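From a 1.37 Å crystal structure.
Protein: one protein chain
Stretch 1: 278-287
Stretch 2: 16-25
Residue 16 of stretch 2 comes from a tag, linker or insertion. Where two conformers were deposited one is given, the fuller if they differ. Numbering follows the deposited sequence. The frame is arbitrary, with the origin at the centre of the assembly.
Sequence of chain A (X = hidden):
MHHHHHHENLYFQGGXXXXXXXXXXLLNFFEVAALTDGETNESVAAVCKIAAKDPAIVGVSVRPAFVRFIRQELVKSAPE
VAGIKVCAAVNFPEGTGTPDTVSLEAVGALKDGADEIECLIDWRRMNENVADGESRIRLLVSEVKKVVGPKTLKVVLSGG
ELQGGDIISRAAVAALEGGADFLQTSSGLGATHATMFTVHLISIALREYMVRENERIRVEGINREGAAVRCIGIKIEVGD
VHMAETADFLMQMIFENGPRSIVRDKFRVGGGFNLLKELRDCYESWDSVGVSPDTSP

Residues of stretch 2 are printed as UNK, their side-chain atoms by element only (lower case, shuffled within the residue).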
# COMPACT_ATOMS: atom_id res chain seq x y z
N GLU A 278 11.02 18.49 -1.02
CA GLU A 278 9.86 18.75 -1.86
C GLU A 278 8.69 17.86 -1.41
O GLU A 278 7.55 18.32 -1.28
CB GLU A 278 10.16 18.48 -3.34
CG GLU A 278 8.96 18.82 -4.25
CD GLU A 278 9.15 18.49 -5.72
OE1 GLU A 278 10.13 17.83 -6.09
OE2 GLU A 278 8.31 18.95 -6.52
N LEU A 279 8.98 16.60 -1.14
CA LEU A 279 7.94 15.66 -0.74
C LEU A 279 7.34 16.08 0.60
O LEU A 279 6.12 16.14 0.75
CB LEU A 279 8.49 14.25 -0.61
CG LEU A 279 9.02 13.59 -1.90
CD1 LEU A 279 9.62 12.22 -1.57
CD2 LEU A 279 7.94 13.46 -2.96
N ARG A 280 8.21 16.36 1.57
CA ARG A 280 7.75 16.68 2.91
C ARG A 280 6.98 18.00 2.93
O ARG A 280 5.94 18.11 3.60
CB ARG A 280 8.89 16.64 3.93
CG ARG A 280 8.31 16.47 5.30
CD ARG A 280 9.31 16.16 6.36
NE ARG A 280 9.91 14.83 6.35
CZ ARG A 280 9.30 13.69 6.67
NH1 ARG A 280 7.98 13.61 6.86
NH2 ARG A 280 10.01 12.59 6.72
N ASP A 281 7.46 19.00 2.19
CA ASP A 281 6.75 20.27 2.10
C ASP A 281 5.34 20.09 1.54
O ASP A 281 4.38 20.69 2.01
CB ASP A 281 7.56 21.28 1.27
CG ASP A 281 8.84 21.76 1.99
OD1 ASP A 281 9.06 21.40 3.18
OD2 ASP A 281 9.63 22.49 1.37
N CYS A 282 5.23 19.23 0.53
CA CYS A 282 3.95 18.95 -0.09
C CYS A 282 3.00 18.28 0.90
O CYS A 282 1.87 18.72 1.09
CB CYS A 282 4.14 18.06 -1.31
SG CYS A 282 2.61 17.73 -2.21
N TYR A 283 3.46 17.21 1.53
CA TYR A 283 2.65 16.51 2.51
C TYR A 283 2.20 17.38 3.67
O TYR A 283 1.02 17.33 4.09
CB TYR A 283 3.36 15.28 3.07
CG TYR A 283 2.61 14.72 4.23
CD1 TYR A 283 1.37 14.12 4.05
CD2 TYR A 283 3.09 14.85 5.54
CE1 TYR A 283 0.64 13.64 5.11
CE2 TYR A 283 2.37 14.37 6.62
CZ TYR A 283 1.14 13.76 6.40
OH TYR A 283 0.42 13.26 7.44
N GLU A 284 3.10 18.22 4.16
CA GLU A 284 2.79 19.09 5.29
C GLU A 284 1.72 20.14 4.98
O GLU A 284 1.19 20.74 5.90
CB GLU A 284 4.07 19.72 5.86
CG GLU A 284 4.92 18.68 6.59
CD GLU A 284 6.25 19.21 7.07
OE1 GLU A 284 6.56 20.40 6.83
OE2 GLU A 284 6.99 18.42 7.71
N SER A 285 1.40 20.35 3.71
CA SER A 285 0.32 21.26 3.36
C SER A 285 -1.08 20.64 3.54
O SER A 285 -2.08 21.35 3.48
CB SER A 285 0.49 21.81 1.94
OG SER A 285 0.31 20.84 0.93
N TRP A 286 -1.16 19.32 3.75
CA TRP A 286 -2.43 18.66 3.98
C TRP A 286 -2.92 18.92 5.42
O TRP A 286 -2.14 18.81 6.37
CB TRP A 286 -2.29 17.15 3.73
CG TRP A 286 -3.54 16.38 4.00
CD1 TRP A 286 -4.69 16.39 3.26
CD2 TRP A 286 -3.78 15.48 5.09
NE1 TRP A 286 -5.63 15.56 3.83
CE2 TRP A 286 -5.10 15.00 4.96
CE3 TRP A 286 -3.01 15.04 6.18
CZ2 TRP A 286 -5.66 14.09 5.86
CZ3 TRP A 286 -3.57 14.14 7.07
CH2 TRP A 286 -4.88 13.68 6.90
N ASP A 287 -4.21 19.24 5.57
CA ASP A 287 -4.81 19.51 6.89
C ASP A 287 -5.35 18.22 7.51
O ASP A 287 -6.33 17.65 7.03
CB ASP A 287 -5.94 20.55 6.73
CG ASP A 287 -6.55 20.99 8.07
OD1 ASP A 287 -6.04 20.61 9.15
OD2 ASP A 287 -7.55 21.74 8.02
N UNK A 16 -2.51 20.37 -4.08
CA UNK A 16 -3.77 19.63 -4.24
C UNK A 16 -3.73 18.38 -3.35
O UNK A 16 -2.69 17.82 -3.07
c UNK A 16 -4.05 19.18 -5.72
o UNK A 16 -3.16 18.12 -6.14
c UNK A 16 -3.93 20.35 -6.67
N UNK A 17 -5.01 17.76 -3.16
CA UNK A 17 -5.06 16.49 -2.46
C UNK A 17 -4.28 15.37 -3.18
O UNK A 17 -3.73 14.49 -2.55
c UNK A 17 -6.65 14.88 -1.27
c UNK A 17 -7.31 15.86 -3.51
c UNK A 17 -6.55 16.10 -2.20
c UNK A 17 -6.01 15.05 0.08
N UNK A 18 -4.26 15.42 -4.50
CA UNK A 18 -3.59 14.43 -5.32
C UNK A 18 -2.08 14.47 -5.15
O UNK A 18 -1.44 13.43 -5.02
c UNK A 18 -5.52 14.56 -6.94
c UNK A 18 -6.23 13.39 -6.71
c UNK A 18 -8.28 14.46 -7.22
c UNK A 18 -6.22 15.70 -7.32
c UNK A 18 -7.60 13.34 -6.83
o UNK A 18 -9.64 14.40 -7.36
c UNK A 18 -4.01 14.58 -6.78
c UNK A 18 -7.61 15.66 -7.46
N UNK A 19 -1.52 15.68 -5.15
CA UNK A 19 -0.09 15.83 -4.91
C UNK A 19 0.24 15.42 -3.47
O UNK A 19 1.25 14.78 -3.24
c UNK A 19 0.37 17.27 -5.20
c UNK A 19 0.60 19.10 -6.93
c UNK A 19 0.54 19.48 -8.41
c UNK A 19 0.30 17.63 -6.67
n UNK A 19 0.59 20.95 -8.60
N UNK A 20 -0.61 15.81 -2.52
CA UNK A 20 -0.41 15.46 -1.12
C UNK A 20 -0.41 13.96 -0.90
O UNK A 20 0.46 13.45 -0.20
c UNK A 20 -1.29 17.67 -0.20
o UNK A 20 -3.63 17.87 0.27
c UNK A 20 -2.54 18.43 0.21
n UNK A 20 -2.37 19.71 0.51
c UNK A 20 -1.45 16.15 -0.24
N UNK A 21 -1.31 13.25 -1.57
CA UNK A 21 -1.37 11.80 -1.44
C UNK A 21 -0.14 11.14 -2.08
O UNK A 21 0.45 10.22 -1.53
c UNK A 21 -2.62 9.73 -2.19
c UNK A 21 -2.63 9.15 -3.45
c UNK A 21 -2.53 7.81 -3.62
c UNK A 21 -2.40 7.53 -1.25
c UNK A 21 -2.50 8.92 -1.08
c UNK A 21 -2.40 6.99 -2.54
c UNK A 21 -2.66 11.22 -2.05
N UNK A 22 0.24 11.63 -3.24
CA UNK A 22 1.41 11.09 -3.94
C UNK A 22 2.65 11.34 -3.10
O UNK A 22 3.48 10.42 -2.94
c UNK A 22 2.74 11.13 -6.11
c UNK A 22 1.54 11.71 -5.35
o UNK A 22 0.34 11.44 -6.06
N UNK A 23 2.79 12.54 -2.54
CA UNK A 23 3.94 12.84 -1.68
C UNK A 23 3.99 11.92 -0.47
O UNK A 23 5.05 11.39 -0.13
c UNK A 23 3.87 14.29 -1.19
o UNK A 23 3.98 15.21 -2.26
N UNK A 24 2.84 11.72 0.17
CA UNK A 24 2.76 10.85 1.36
C UNK A 24 3.17 9.42 1.03
O UNK A 24 3.87 8.76 1.79
c UNK A 24 2.98 8.50 5.67
c UNK A 24 1.37 10.89 1.98
n UNK A 24 2.11 9.48 5.47
c UNK A 24 2.13 10.41 4.35
n UNK A 24 2.89 7.76 6.76
c UNK A 24 1.23 9.98 3.21
n UNK A 24 3.94 8.23 4.78
N UNK A 25 2.70 8.95 -0.11
CA UNK A 25 3.04 7.64 -0.61
C UNK A 25 4.55 7.51 -0.84
O UNK A 25 5.17 6.54 -0.43
c UNK A 25 2.72 6.03 -2.55
o UNK A 25 0.87 7.31 -1.69
c UNK A 25 2.29 7.36 -1.93
O HOH W 1 -4.14 21.91 1.10
O HOH W 2 -0.11 10.50 6.95

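Position 16 carries one carbon bearing an oxygen and a second carbon, the branched hydroxyl side chain of threonine. Thr16 comes from the tag and points away from stretch 1; its OG1 accepts a hydrogen bond from the backbone N of position 19 at 3.1 Å. Position 17 has four carbons forked at the first, with one arm two carbons long, which is isoleucine. The end of that arm, Ile17 CD1, lies 3.7 Å from Trp286 CD1, an apolar contact.

At position 18 one carbon leads to a six-carbon ring bearing an oxygen: Tyr18, out of reach of stretch 1. Position 19 has four carbons in a row ending in nitrogen, hence lysine. The amino end of Lys19 leads away, while Lys19 CB stays 3.8 Å from Cys282 SG.

Three carbons, the third carrying one oxygen and one nitrogen, occupy position 20. An amide of this length is glutamine, and the nitrogen is the atom near Ser285. Gln20 NE2 donates to Ser285 OG (2.9 Å, 162°), which in turn donates to Cys282 O at 2.6 Å. Gln20 NE2 also donates to a water at 2.9 Å, and this water donates to Ser285 O at 3.2 Å. Gln20 OE1 sits at the edge of the Trp286 ring, 3.5 Å from CD1 of Trp286.

Position 21, one carbon and a six-carbon ring without oxygen, is Phe21, directed away. Position 22 again has a carbon bearing one oxygen and one carbon; Thr22 makes no contact, its OG1 donating to Tyr18 O at 2.9 Å.

Position 23 has just one carbon and one oxygen, so it is serine. Its CB packs 3.5 Å from Leu279 O, and Ser23 OG lies 2.9 Å from Cys282 SG while donating to Lys19 O at 2.9 Å.

Position 24 shows three carbons, a nitrogen, then a carbon with two more nitrogens: arginine. Arg24 CD lies over one face of the Tyr283 ring, 4.0 Å from its centroid, a CH-pi contact. A water accepts from Arg24 NE and hydrogen-bonds Tyr283 OH, both at 2.9 Å. Position 25, a carbon with one oxygen and one carbon, is Thr25, beyond reach of stretch 1.

The helices cross at -130° with axes 8.1 Å apart. The small Ser23 side chain faces stretch 1 where the backbones come close, its CA 5.0 Å from Leu279 CA. Around it, Cys282 and Tyr283 pack against the helix, while Gln20 ties it to the turn at Ser285.

Stretch 2 16-25: TIYKQFTSRT
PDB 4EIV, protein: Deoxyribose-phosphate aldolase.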